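PDB 4DA2: sugar fermentation stimulation protein homolog from Pyrococcus furiosus, which probably binds DNA and joins an OB-fold domain to a calcium-binding PD-(D/E)xK nuclease-like domain. Local coordinates for residues C13-R18 with E45-G50; V7-P12 with C55-G60; E159-A164 with L202-E207; R152-I157 with P192-L197. The protein carries 1 engineered substitution. All blocks are in the same frame, centred on the assembly; numbering follows the deposited sequence.

In the fold
Contacts 1 and 2 belong to the OB domain, contacts 3 and 4 to the PD-(D/E)xK domain. The first two share strand 11-18, and contact 1 is nested in the loop that contact 2 closes; their centres lie about 17 Å apart, and Cys-13 SG packs on Cys-55 SG at 3.7 Å. Contacts 3 and 4 join the same two helices, 151-165 and 192-204, with centres about 12 Å apart. Contacts 1 and 4 come within about 11 Å at their nearest atoms. Two calcium sites share Asp-118, one completed by Glu-109, the other by Glu-131 and Thr-132; a calcium ion lies about 8 Å from Gly-153 of contact 4 and one about 9 Å from the Leu-160 side chain of contact 3.

Contact 1 (C13-R18 with E45-G50); sequences CIFLRR and EFMIPG
Phe-15 and Met-47 meet in a Met-aromatic contact where the loop between strands 31-36 and 52-57 of the OB fold folds back on strand 11-18. The sulfur stands obliquely to the ring, 4.2 Å from its centroid and 39° off the normal, and Met-47 SD comes within 3.5 Å of Phe-15 CZ. A bend at chi2 (-85°) turns Met-47 SD out of line with CA and CB. Phe-15 has CG anti to the backbone N, which sets the ring beside the loop, and its CD2 side meets the loop backbone: CE2 touches the Met-47 carbonyl carbon, while Ile-48 O lies at the ring edge, 3.6 Å from CD2. An alanine in place of Phe-15 would probably leave a gap beside Met-47 and let its thioether turn more freely.

Beyond the sulfur, Met-47 CE rests over one face of the Arg-18 guanidinium, offset toward its rim. That group is held from elsewhere: NH1 hydrogen-bonds to Gly-41 O and NH2 to Arg-21 O. Leu-16 and Arg-17 form a classic beta bulge opposite Leu-25, and Leu-16 O touches Pro-49 CG at 3.3 Å. At the far end of the contact, Ile-14 CG2 packs on Gly-50 CA. The one hydrogen bond between the segments runs from Gly-50 N to Phe-15 O, 2.8 Å long and nearly straight at 169°.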
loop_
_atom_site.group_PDB
_atom_site.type_symbol
_atom_site.label_atom_id
_atom_site.label_comp_id
_atom_site.label_asym_id
_atom_site.label_seq_id
_atom_site.Cartn_x
_atom_site.Cartn_y
_atom_site.Cartn_z
ATOM N N CYS A 13 -7.405 -3.445 19.270
ATOM C CA CYS A 13 -8.851 -3.593 19.225
ATOM C C CYS A 13 -9.158 -4.997 18.735
ATOM O O CYS A 13 -8.258 -5.697 18.231
ATOM C CB CYS A 13 -9.471 -2.527 18.299
ATOM S SG CYS A 13 -9.066 -2.742 16.539
ATOM N N ILE A 14 -10.401 -5.435 18.927
ATOM C CA ILE A 14 -10.867 -6.688 18.367
ATOM C C ILE A 14 -11.725 -6.387 17.162
ATOM O O ILE A 14 -12.696 -5.618 17.254
ATOM C CB ILE A 14 -11.672 -7.549 19.397
ATOM C CG1 ILE A 14 -10.839 -7.785 20.665
ATOM C CG2 ILE A 14 -12.154 -8.868 18.729
ATOM C CD1 ILE A 14 -11.635 -8.286 21.867
ATOM N N PHE A 15 -11.378 -6.992 16.031
ATOM C CA PHE A 15 -12.199 -6.837 14.845
ATOM C C PHE A 15 -13.494 -7.616 15.008
ATOM O O PHE A 15 -13.471 -8.802 15.336
ATOM C CB PHE A 15 -11.465 -7.281 13.581
ATOM C CG PHE A 15 -12.239 -7.002 12.337
ATOM C CD1 PHE A 15 -12.315 -5.716 11.830
ATOM C CD2 PHE A 15 -12.923 -8.028 11.674
ATOM C CE1 PHE A 15 -13.085 -5.435 10.672
ATOM C CE2 PHE A 15 -13.667 -7.755 10.525
ATOM C CZ PHE A 15 -13.752 -6.463 10.021
ATOM N N LEU A 16 -14.625 -6.939 14.803
ATOM C CA LEU A 16 -15.930 -7.605 14.950
ATOM C C LEU A 16 -16.496 -7.953 13.597
ATOM O O LEU A 16 -16.727 -9.140 13.294
ATOM C CB LEU A 16 -16.911 -6.711 15.745
ATOM C CG LEU A 16 -16.407 -6.388 17.165
ATOM C CD1 LEU A 16 -17.338 -5.414 17.888
ATOM C CD2 LEU A 16 -16.192 -7.651 18.003
ATOM N N ARG A 17 -16.702 -6.933 12.762
ATOM C CA ARG A 17 -17.253 -7.174 11.427
ATOM C C ARG A 17 -17.078 -6.010 10.460
ATOM O O ARG A 17 -16.975 -4.844 10.853
ATOM C CB ARG A 17 -18.721 -7.642 11.479
ATOM C CG ARG A 17 -19.716 -6.582 11.888
ATOM C CD ARG A 17 -21.123 -7.171 12.075
ATOM N NE ARG A 17 -22.055 -6.160 12.588
ATOM C CZ ARG A 17 -22.795 -5.343 11.839
ATOM N NH1 ARG A 17 -22.721 -5.376 10.514
ATOM N NH2 ARG A 17 -23.619 -4.479 12.423
ATOM N N ARG A 18 -17.019 -6.345 9.177
ATOM C CA ARG A 18 -16.936 -5.323 8.168
ATOM C C ARG A 18 -18.354 -4.918 7.780
ATOM O O ARG A 18 -19.181 -5.767 7.464
ATOM C CB ARG A 18 -16.109 -5.812 6.963
ATOM C CG ARG A 18 -15.622 -4.675 6.094
ATOM C CD ARG A 18 -14.557 -5.121 5.110
ATOM N NE ARG A 18 -14.016 -3.974 4.378
ATOM C CZ ARG A 18 -13.085 -4.054 3.427
ATOM N NH1 ARG A 18 -12.577 -5.232 3.094
ATOM N NH2 ARG A 18 -12.656 -2.956 2.813
ATOM N N GLU A 45 -8.365 -12.561 4.667
ATOM C CA GLU A 45 -7.559 -13.216 5.692
ATOM C C GLU A 45 -7.386 -12.394 6.992
ATOM O O GLU A 45 -7.080 -12.952 8.050
ATOM C CB GLU A 45 -6.247 -13.748 5.115
ATOM C CG GLU A 45 -6.514 -14.865 4.096
ATOM C CD GLU A 45 -5.278 -15.339 3.346
ATOM O OE1 GLU A 45 -4.159 -15.258 3.896
ATOM O OE2 GLU A 45 -5.438 -15.813 2.202
ATOM N N PHE A 46 -7.636 -11.087 6.912
ATOM C CA PHE A 46 -7.499 -10.197 8.065
ATOM C C PHE A 46 -8.830 -9.905 8.740
ATOM O O PHE A 46 -8.879 -9.830 9.972
ATOM C CB PHE A 46 -6.860 -8.846 7.688
ATOM C CG PHE A 46 -5.366 -8.928 7.424
ATOM C CD1 PHE A 46 -4.498 -9.421 8.405
ATOM C CD2 PHE A 46 -4.847 -8.542 6.194
ATOM C CE1 PHE A 46 -3.120 -9.507 8.162
ATOM C CE2 PHE A 46 -3.475 -8.628 5.935
ATOM C CZ PHE A 46 -2.612 -9.108 6.921
ATOM N N MET A 47 -9.872 -9.688 7.923
ATOM C CA MET A 47 -11.198 -9.233 8.383
ATOM C C MET A 47 -11.991 -10.410 8.904
ATOM O O MET A 47 -12.997 -10.791 8.298
ATOM C CB MET A 47 -11.980 -8.601 7.227
ATOM C CG MET A 47 -11.263 -7.492 6.499
ATOM S SD MET A 47 -11.499 -5.939 7.348
ATOM C CE MET A 47 -10.286 -4.879 6.548
ATOM N N ILE A 48 -11.527 -10.980 10.018
ATOM C CA ILE A 48 -12.129 -12.174 10.623
ATOM C C ILE A 48 -12.537 -11.803 12.048
ATOM O O ILE A 48 -11.722 -11.279 12.812
ATOM C CB ILE A 48 -11.119 -13.381 10.647
ATOM C CG1 ILE A 48 -10.671 -13.755 9.224
ATOM C CG2 ILE A 48 -11.685 -14.606 11.424
ATOM C CD1 ILE A 48 -11.655 -14.567 8.432
ATOM N N PRO A 49 -13.814 -12.053 12.411
ATOM C CA PRO A 49 -14.251 -11.741 13.781
ATOM C C PRO A 49 -13.315 -12.348 14.836
ATOM O O PRO A 49 -12.969 -13.547 14.756
ATOM C CB PRO A 49 -15.665 -12.340 13.849
ATOM C CG PRO A 49 -16.162 -12.284 12.421
ATOM C CD PRO A 49 -14.923 -12.539 11.564
ATOM N N GLY A 50 -12.850 -11.526 15.769
ATOM C CA GLY A 50 -11.984 -11.990 16.852
ATOM C C GLY A 50 -10.511 -11.636 16.675
ATOM O O GLY A 50 -9.738 -11.665 17.646
#

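Contact 2 (V7-P12 with C55-G60); sequences VSPLFP and CTPKAG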
loop_
_atom_site.group_PDB
_atom_site.type_symbol
_atom_site.label_atom_id
_atom_site.label_comp_id
_atom_site.label_asym_id
_atom_site.label_seq_id
_atom_site.Cartn_x
_atom_site.Cartn_y
_atom_site.Cartn_z
ATOM N N VAL A 7 3.534 6.174 14.541
ATOM C CA VAL A 7 2.121 6.472 14.675
ATOM C C VAL A 7 1.776 6.445 16.161
ATOM O O VAL A 7 2.034 5.462 16.848
ATOM C CB VAL A 7 1.276 5.436 13.916
ATOM C CG1 VAL A 7 -0.216 5.599 14.220
ATOM C CG2 VAL A 7 1.545 5.538 12.423
ATOM N N SER A 8 1.198 7.539 16.641
ATOM C CA SER A 8 0.798 7.674 18.040
ATOM C C SER A 8 -0.534 8.461 18.127
ATOM O O SER A 8 -0.707 9.438 17.398
ATOM C CB SER A 8 1.904 8.441 18.783
ATOM O OG SER A 8 1.701 8.367 20.177
ATOM N N PRO A 9 -1.488 8.017 18.972
ATOM C CA PRO A 9 -1.497 6.773 19.749
ATOM C C PRO A 9 -1.999 5.575 18.936
ATOM O O PRO A 9 -2.705 5.745 17.939
ATOM C CB PRO A 9 -2.503 7.073 20.868
ATOM C CG PRO A 9 -3.433 8.042 20.282
ATOM C CD PRO A 9 -2.674 8.850 19.261
ATOM N N LEU A 10 -1.665 4.376 19.394
ATOM C CA LEU A 10 -2.032 3.154 18.725
ATOM C C LEU A 10 -2.869 2.338 19.703
ATOM O O LEU A 10 -2.423 2.060 20.816
ATOM C CB LEU A 10 -0.763 2.407 18.279
ATOM C CG LEU A 10 -0.914 1.374 17.170
ATOM C CD1 LEU A 10 -1.515 2.006 15.917
ATOM C CD2 LEU A 10 0.447 0.702 16.883
ATOM N N PHE A 11 -4.099 2.002 19.316
ATOM C CA PHE A 11 -4.995 1.227 20.190
ATOM C C PHE A 11 -5.231 -0.192 19.665
ATOM O O PHE A 11 -5.760 -0.350 18.570
ATOM C CB PHE A 11 -6.353 1.944 20.357
ATOM C CG PHE A 11 -6.251 3.328 20.949
ATOM C CD1 PHE A 11 -5.594 3.539 22.164
ATOM C CD2 PHE A 11 -6.834 4.418 20.305
ATOM C CE1 PHE A 11 -5.500 4.819 22.720
ATOM C CE2 PHE A 11 -6.742 5.703 20.855
ATOM C CZ PHE A 11 -6.077 5.901 22.063
ATOM N N PRO A 12 -4.844 -1.228 20.444
ATOM C CA PRO A 12 -5.274 -2.576 20.060
ATOM C C PRO A 12 -6.803 -2.643 20.138
ATOM O O PRO A 12 -7.412 -1.945 20.955
ATOM C CB PRO A 12 -4.635 -3.488 21.126
ATOM C CG PRO A 12 -4.301 -2.587 22.262
ATOM C CD PRO A 12 -4.064 -1.219 21.696
ATOM N N CYS A 55 -5.938 0.498 15.909
ATOM C CA CYS A 55 -6.616 1.714 15.470
ATOM C C CYS A 55 -5.850 2.961 15.927
ATOM O O CYS A 55 -5.058 2.880 16.856
ATOM C CB CYS A 55 -8.043 1.789 16.052
ATOM S SG CYS A 55 -9.223 0.756 15.214
ATOM N N THR A 56 -6.061 4.078 15.241
ATOM C CA THR A 56 -5.607 5.382 15.721
ATOM C C THR A 56 -6.758 6.390 15.605
ATOM O O THR A 56 -7.626 6.228 14.743
ATOM C CB THR A 56 -4.344 5.869 14.974
ATOM O OG1 THR A 56 -3.722 6.907 15.745
ATOM C CG2 THR A 56 -4.661 6.378 13.561
ATOM N N PRO A 57 -6.792 7.422 16.494
ATOM C CA PRO A 57 -7.918 8.358 16.442
ATOM C C PRO A 57 -7.846 9.181 15.177
ATOM O O PRO A 57 -6.776 9.308 14.591
ATOM C CB PRO A 57 -7.700 9.262 17.670
ATOM C CG PRO A 57 -6.815 8.485 18.571
ATOM C CD PRO A 57 -5.918 7.702 17.650
ATOM N N LYS A 58 -8.990 9.702 14.750
ATOM C CA LYS A 58 -9.057 10.594 13.607
ATOM C C LYS A 58 -9.829 11.820 14.080
ATOM O O LYS A 58 -10.987 11.695 14.477
ATOM C CB LYS A 58 -9.797 9.905 12.458
ATOM C CG LYS A 58 -9.899 10.729 11.197
ATOM C CD LYS A 58 -10.926 10.151 10.248
ATOM C CE LYS A 58 -10.843 10.852 8.910
ATOM N NZ LYS A 58 -12.014 10.530 8.061
ATOM N N ALA A 59 -9.188 12.991 14.075
ATOM C CA ALA A 59 -9.853 14.235 14.491
ATOM C C ALA A 59 -10.734 14.772 13.366
ATOM O O ALA A 59 -10.236 15.370 12.409
ATOM C CB ALA A 59 -8.832 15.288 14.932
ATOM N N GLY A 60 -12.041 14.551 13.487
ATOM C CA GLY A 60 -12.993 14.881 12.417
ATOM C C GLY A 60 -12.821 13.982 11.193
ATOM O O GLY A 60 -11.710 13.554 10.880
#
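Two backbone hydrogen bonds join Phe-11 and Cys-55 as an antiparallel hydrogen-bonded pair: Phe-11 N donates to Cys-55 O and Cys-55 N to Phe-11 O, each at 2.8 Å. A third bond comes from a side chain. Thr-56 OG1, anti to the backbone N (chi1 -162°), donates to Pro-9 O at 2.7 Å, lying in the plane of that carbonyl. The hydroxyl thus carries the connection one step past the strand pair, into the loop that leads up to strand 11-18, where the peptide bond before Pro-9 is cis. A weaker CA-H...O contact runs from Leu-10 CA to Cys-55 O, which also receives the Phe-11 N-H.

The apolar contacts gather round Pro-57. Its CD lies 3.6 Å from Pro-9 CG, the two rings crossing at a slant, while its CG lies 3.6 Å from Phe-11 CE2, where the phenyl and proline side chains cross at about a right angle. Val-7 CG1 reaches Thr-56 OG1 more loosely, at 4.0 Å, and Val-7, Leu-10 and Thr-56 all touch Leu-68 of strand 65-72. The arrangement joins the start of strand 11-18 to the end of strand 52-57, an antiparallel strand pairing within the OB-fold sheet.

Contact 3 (E159-A164 with L202-E207); sequences ELIKLA and LEAGVE
Val-206 reaches from just beyond the end of helix 192-204 to the backbone of helix 151-165. Its CB points toward that helix and divides into two methyls. CG1, anti to the backbone N (chi1 179°), lies 4.1 Å from Leu-160 CB. CG2 does most of the touching: it sits 3.3 Å from Leu-160 O and 3.6 Å from Leu-160 C, with Leu-160 CB and Ala-164 CB each 3.9 Å away and Ile-161 N close by. One methyl therefore rests against a turn of helix, between the side chains of Leu-160 and Ala-164.

The small residues let the backbones come close. Ala-164 CB points at the end of the other helix and meets Ala-204 O at 3.4 Å, while Ala-204 CB faces Ile-161 CG2 at 4.1 Å. Gly-205 closes helix 192-204 in a Schellman motif. Its positive phi (112°) suits a residue without a side chain, and a CB there would also stand only 3.7 Å from Ala-164 CB. The contact is van der Waals packing, methyls against one another and against backbone carbonyls, without a hydrogen bond between the segments.

Around them, Ile-161 also lies on Leu-197, Glu-200 and Ala-201, and Val-206 on Ala-201, all of helix 192-204. Leu-160 turns to the sheet, touching Ala-170 and Ile-172 of strand 169-176 and Leu-117 of strand 115-122; Glu-207 opens strand 207-215, which runs parallel to strand 169-176.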
loop_
_atom_site.group_PDB
_atom_site.type_symbol
_atom_site.label_atom_id
_atom_site.label_comp_id
_atom_site.label_asym_id
_atom_site.label_seq_id
_atom_site.Cartn_x
_atom_site.Cartn_y
_atom_site.Cartn_z
ATOM N N GLU A 159 -2.547 3.191 -17.967
ATOM C CA GLU A 159 -2.026 4.539 -18.135
ATOM C C GLU A 159 -0.497 4.556 -17.992
ATOM O O GLU A 159 0.189 5.330 -18.661
ATOM C CB GLU A 159 -2.656 5.517 -17.145
ATOM C CG GLU A 159 -4.166 5.704 -17.306
ATOM C CD GLU A 159 -4.576 6.281 -18.666
ATOM O OE1 GLU A 159 -3.709 6.716 -19.466
ATOM O OE2 GLU A 159 -5.784 6.300 -18.922
ATOM N N LEU A 160 0.026 3.697 -17.101
ATOM C CA LEU A 160 1.476 3.569 -16.923
ATOM C C LEU A 160 2.140 3.061 -18.214
ATOM O O LEU A 160 3.200 3.551 -18.616
ATOM C CB LEU A 160 1.806 2.643 -15.726
ATOM C CG LEU A 160 1.494 3.228 -14.341
ATOM C CD1 LEU A 160 1.530 2.102 -13.276
ATOM C CD2 LEU A 160 2.493 4.293 -13.983
ATOM N N ILE A 161 1.536 2.038 -18.809
ATOM C CA ILE A 161 2.016 1.451 -20.053
ATOM C C ILE A 161 2.052 2.530 -21.150
ATOM O O ILE A 161 3.054 2.672 -21.867
ATOM C CB ILE A 161 1.136 0.249 -20.477
ATOM C CG1 ILE A 161 1.367 -0.946 -19.542
ATOM C CG2 ILE A 161 1.421 -0.120 -21.955
ATOM C CD1 ILE A 161 0.358 -2.072 -19.705
ATOM N N LYS A 162 0.975 3.306 -21.265
ATOM C CA LYS A 162 0.910 4.343 -22.302
ATOM C C LYS A 162 1.988 5.429 -22.093
ATOM O O LYS A 162 2.641 5.846 -23.044
ATOM C CB LYS A 162 -0.489 4.949 -22.357
ATOM C CG LYS A 162 -0.598 6.299 -23.126
ATOM C CD LYS A 162 -0.514 6.174 -24.636
ATOM C CE LYS A 162 -1.135 7.405 -25.303
ATOM N NZ LYS A 162 -0.385 7.812 -26.510
ATOM N N LEU A 163 2.175 5.873 -20.849
ATOM C CA LEU A 163 3.273 6.794 -20.522
ATOM C C LEU A 163 4.638 6.240 -21.023
ATOM O O LEU A 163 5.369 6.929 -21.749
ATOM C CB LEU A 163 3.327 7.025 -19.013
ATOM C CG LEU A 163 2.258 7.952 -18.424
ATOM C CD1 LEU A 163 2.348 7.885 -16.920
ATOM C CD2 LEU A 163 2.520 9.365 -18.890
ATOM N N ALA A 164 4.953 4.985 -20.671
ATOM C CA ALA A 164 6.239 4.374 -21.045
ATOM C C ALA A 164 6.422 4.277 -22.558
ATOM O O ALA A 164 7.522 4.475 -23.057
ATOM C CB ALA A 164 6.401 3.010 -20.416
ATOM N N LEU A 202 6.246 -4.242 -17.762
ATOM C CA LEU A 202 7.687 -4.538 -17.746
ATOM C C LEU A 202 8.285 -4.381 -19.139
ATOM O O LEU A 202 9.285 -3.693 -19.330
ATOM C CB LEU A 202 7.940 -5.956 -17.245
ATOM C CG LEU A 202 8.273 -6.224 -15.779
ATOM C CD1 LEU A 202 8.686 -7.700 -15.640
ATOM C CD2 LEU A 202 9.354 -5.282 -15.278
ATOM N N GLU A 203 7.631 -4.994 -20.123
ATOM C CA GLU A 203 8.078 -4.932 -21.509
ATOM C C GLU A 203 8.057 -3.536 -22.097
ATOM O O GLU A 203 8.931 -3.190 -22.893
ATOM C CB GLU A 203 7.246 -5.880 -22.379
ATOM C CG GLU A 203 7.487 -7.344 -22.060
ATOM C CD GLU A 203 6.621 -8.260 -22.907
ATOM O OE1 GLU A 203 6.050 -7.791 -23.917
ATOM O OE2 GLU A 203 6.515 -9.445 -22.558
ATOM N N ALA A 204 7.095 -2.714 -21.665
ATOM C CA ALA A 204 6.899 -1.383 -22.198
ATOM C C ALA A 204 7.872 -0.359 -21.624
ATOM O O ALA A 204 8.048 0.706 -22.208
ATOM C CB ALA A 204 5.437 -0.901 -21.995
ATOM N N GLY A 205 8.503 -0.683 -20.491
ATOM C CA GLY A 205 9.429 0.249 -19.840
ATOM C C GLY A 205 8.943 0.789 -18.502
ATOM O O GLY A 205 9.607 1.654 -17.910
ATOM N N VAL A 206 7.782 0.323 -18.024
ATOM C CA VAL A 206 7.322 0.752 -16.684
ATOM C C VAL A 206 8.212 0.082 -15.638
ATOM O O VAL A 206 8.373 -1.147 -15.637
ATOM C CB VAL A 206 5.851 0.378 -16.383
ATOM C CG1 VAL A 206 5.451 0.832 -14.934
ATOM C CG2 VAL A 206 4.901 0.939 -17.449
ATOM N N GLU A 207 8.801 0.887 -14.754
ATOM C CA GLU A 207 9.676 0.310 -13.708
ATOM C C GLU A 207 8.796 -0.273 -12.606
ATOM O O GLU A 207 7.784 0.340 -12.200
ATOM C CB GLU A 207 10.628 1.357 -13.151
ATOM C CG GLU A 207 11.564 1.934 -14.228
ATOM C CD GLU A 207 12.663 0.967 -14.687
ATOM O OE1 GLU A 207 13.181 0.212 -13.844
ATOM O OE2 GLU A 207 13.024 0.969 -15.892
#

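Contact 4 (R152-I157 with P192-L197); sequences RGQRHI and PKIAEL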
loop_
_atom_site.group_PDB
_atom_site.type_symbol
_atom_site.label_atom_id
_atom_site.label_comp_id
_atom_site.label_asym_id
_atom_site.label_seq_id
_atom_site.Cartn_x
_atom_site.Cartn_y
_atom_site.Cartn_z
ATOM N N ARG A 152 -10.044 -0.305 -11.206
ATOM C CA ARG A 152 -9.258 0.865 -10.864
ATOM C C ARG A 152 -7.783 0.570 -11.176
ATOM O O ARG A 152 -7.147 1.336 -11.885
ATOM C CB ARG A 152 -9.461 1.176 -9.377
ATOM C CG ARG A 152 -8.911 2.481 -8.857
ATOM C CD ARG A 152 -8.916 2.415 -7.319
ATOM N NE ARG A 152 -8.792 3.707 -6.648
ATOM C CZ ARG A 152 -9.658 4.183 -5.753
ATOM N NH1 ARG A 152 -10.734 3.486 -5.399
ATOM N NH2 ARG A 152 -9.443 5.366 -5.200
ATOM N N GLY A 153 -7.264 -0.548 -10.661
ATOM C CA GLY A 153 -5.874 -0.951 -10.900
ATOM C C GLY A 153 -5.543 -1.312 -12.334
ATOM O O GLY A 153 -4.447 -1.008 -12.815
ATOM N N GLN A 154 -6.477 -1.964 -13.034
ATOM C CA GLN A 154 -6.300 -2.237 -14.455
ATOM C C GLN A 154 -6.122 -0.933 -15.230
ATOM O O GLN A 154 -5.238 -0.848 -16.067
ATOM C CB GLN A 154 -7.470 -3.044 -15.032
ATOM C CG GLN A 154 -7.587 -4.465 -14.499
ATOM C CD GLN A 154 -8.888 -5.142 -14.936
ATOM O OE1 GLN A 154 -9.573 -4.666 -15.829
ATOM N NE2 GLN A 154 -9.225 -6.245 -14.301
ATOM N N ARG A 155 -6.944 0.074 -14.912
ATOM C CA ARG A 155 -6.843 1.409 -15.507
ATOM C C ARG A 155 -5.505 2.061 -15.231
ATOM O O ARG A 155 -4.911 2.618 -16.124
ATOM C CB ARG A 155 -7.966 2.325 -14.998
ATOM C CG ARG A 155 -9.268 2.155 -15.749
ATOM C CD ARG A 155 -10.307 3.195 -15.249
ATOM N NE ARG A 155 -11.656 2.639 -15.265
ATOM C CZ ARG A 155 -12.459 2.547 -14.209
ATOM N NH1 ARG A 155 -12.083 2.994 -13.003
ATOM N NH2 ARG A 155 -13.657 2.007 -14.357
ATOM N N HIS A 156 -5.059 2.004 -13.982
ATOM C CA HIS A 156 -3.787 2.617 -13.623
ATOM C C HIS A 156 -2.637 1.992 -14.393
ATOM O O HIS A 156 -1.783 2.703 -14.898
ATOM C CB HIS A 156 -3.525 2.514 -12.127
ATOM C CG HIS A 156 -4.455 3.321 -11.277
ATOM N ND1 HIS A 156 -4.625 3.069 -9.933
ATOM C CD2 HIS A 156 -5.262 4.374 -11.572
ATOM C CE1 HIS A 156 -5.482 3.943 -9.428
ATOM N NE2 HIS A 156 -5.898 4.732 -10.407
ATOM N N ILE A 157 -2.607 0.664 -14.485
ATOM C CA ILE A 157 -1.498 -0.013 -15.181
ATOM C C ILE A 157 -1.513 0.338 -16.678
ATOM O O ILE A 157 -0.451 0.553 -17.299
ATOM C CB ILE A 157 -1.468 -1.546 -14.921
ATOM C CG1 ILE A 157 -1.259 -1.810 -13.419
ATOM C CG2 ILE A 157 -0.312 -2.223 -15.765
ATOM C CD1 ILE A 157 -1.795 -3.192 -12.921
ATOM N N PRO A 192 -6.417 -11.990 -13.154
ATOM C CA PRO A 192 -5.574 -12.476 -14.257
ATOM C C PRO A 192 -5.253 -11.378 -15.276
ATOM O O PRO A 192 -4.183 -11.405 -15.860
ATOM C CB PRO A 192 -6.435 -13.567 -14.899
ATOM C CG PRO A 192 -7.295 -14.047 -13.776
ATOM C CD PRO A 192 -7.641 -12.805 -13.008
ATOM N N LYS A 193 -6.160 -10.423 -15.478
ATOM C CA LYS A 193 -5.915 -9.289 -16.396
ATOM C C LYS A 193 -4.743 -8.415 -15.884
ATOM O O LYS A 193 -3.870 -7.976 -16.673
ATOM C CB LYS A 193 -7.180 -8.438 -16.574
ATOM C CG LYS A 193 -8.397 -9.215 -17.124
ATOM C CD LYS A 193 -9.624 -8.318 -17.289
ATOM C CE LYS A 193 -10.826 -9.113 -17.816
ATOM N NZ LYS A 193 -12.044 -8.264 -17.861
ATOM N N ILE A 194 -4.731 -8.197 -14.569
ATOM C CA ILE A 194 -3.665 -7.419 -13.937
ATOM C C ILE A 194 -2.326 -8.135 -14.049
ATOM O O ILE A 194 -1.309 -7.508 -14.360
ATOM C CB ILE A 194 -3.971 -7.047 -12.466
ATOM C CG1 ILE A 194 -4.927 -5.853 -12.406
ATOM C CG2 ILE A 194 -2.654 -6.642 -11.727
ATOM C CD1 ILE A 194 -5.304 -5.478 -10.999
ATOM N N ALA A 195 -2.309 -9.437 -13.798
ATOM C CA ALA A 195 -1.050 -10.190 -13.965
ATOM C C ALA A 195 -0.519 -10.066 -15.416
ATOM O O ALA A 195 0.678 -9.822 -15.628
ATOM C CB ALA A 195 -1.214 -11.636 -13.543
ATOM N N GLU A 196 -1.417 -10.187 -16.399
ATOM C CA GLU A 196 -1.045 -10.015 -17.818
ATOM C C GLU A 196 -0.553 -8.590 -18.108
ATOM O O GLU A 196 0.465 -8.410 -18.782
ATOM C CB GLU A 196 -2.210 -10.410 -18.744
ATOM C CG GLU A 196 -1.956 -10.199 -20.243
ATOM C CD GLU A 196 -0.927 -11.145 -20.851
ATOM O OE1 GLU A 196 -0.294 -11.949 -20.126
ATOM O OE2 GLU A 196 -0.749 -11.078 -22.085
ATOM N N LEU A 197 -1.285 -7.594 -17.607
ATOM C CA LEU A 197 -0.929 -6.185 -17.759
ATOM C C LEU A 197 0.434 -5.842 -17.121
ATOM O O LEU A 197 1.148 -5.021 -17.641
ATOM C CB LEU A 197 -2.034 -5.274 -17.180
ATOM C CG LEU A 197 -3.324 -5.067 -18.013
ATOM C CD1 LEU A 197 -4.359 -4.301 -17.157
ATOM C CD2 LEU A 197 -3.012 -4.335 -19.321
#
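Gln-154 has CG anti to the carbonyl carbon (chi1 -67°) and an extended chain beyond it (chi2 171°), which carries CD across to the Lys-193 side chain on the neighbouring helix. Gln-154 CG packs at 3.7 Å on Ile-194 CG1, crossing that side chain at about a right angle, and Gln-154 NE2 lies 3.7 Å from Lys-193 CD, the amide meeting the aliphatic part of the lysine. That same NE2 hydrogen-bonds to Asp-191 OD2, just before helix 192-204, while Asp-191 OD1 accepts from Ile-194 N. An alanine in place of Gln-154 would probably leave Asp-191 OD2 without this donor and open a gap beside Ile-194.

Deeper in, Ile-157 divides its contacts: CD1 meets Ile-194 CG2 at 3.8 Å and CG2 meets Leu-197 CB at 3.8 Å. Leu-197 CD1 in turn lies on Gln-154 O at 3.7 Å. Gly-153 leaves room for Ile-194 CD1, since a CB there would come within 3.5 Å of it. The two helical segments run nearly parallel, 14° apart, with axes 9.8 Å from each other. The apolar interior leaves their pairing to shape, while the bond from Gln-154 to Asp-191 is likely to fix the amide and tie the start of helix 192-204 to helix 151-165.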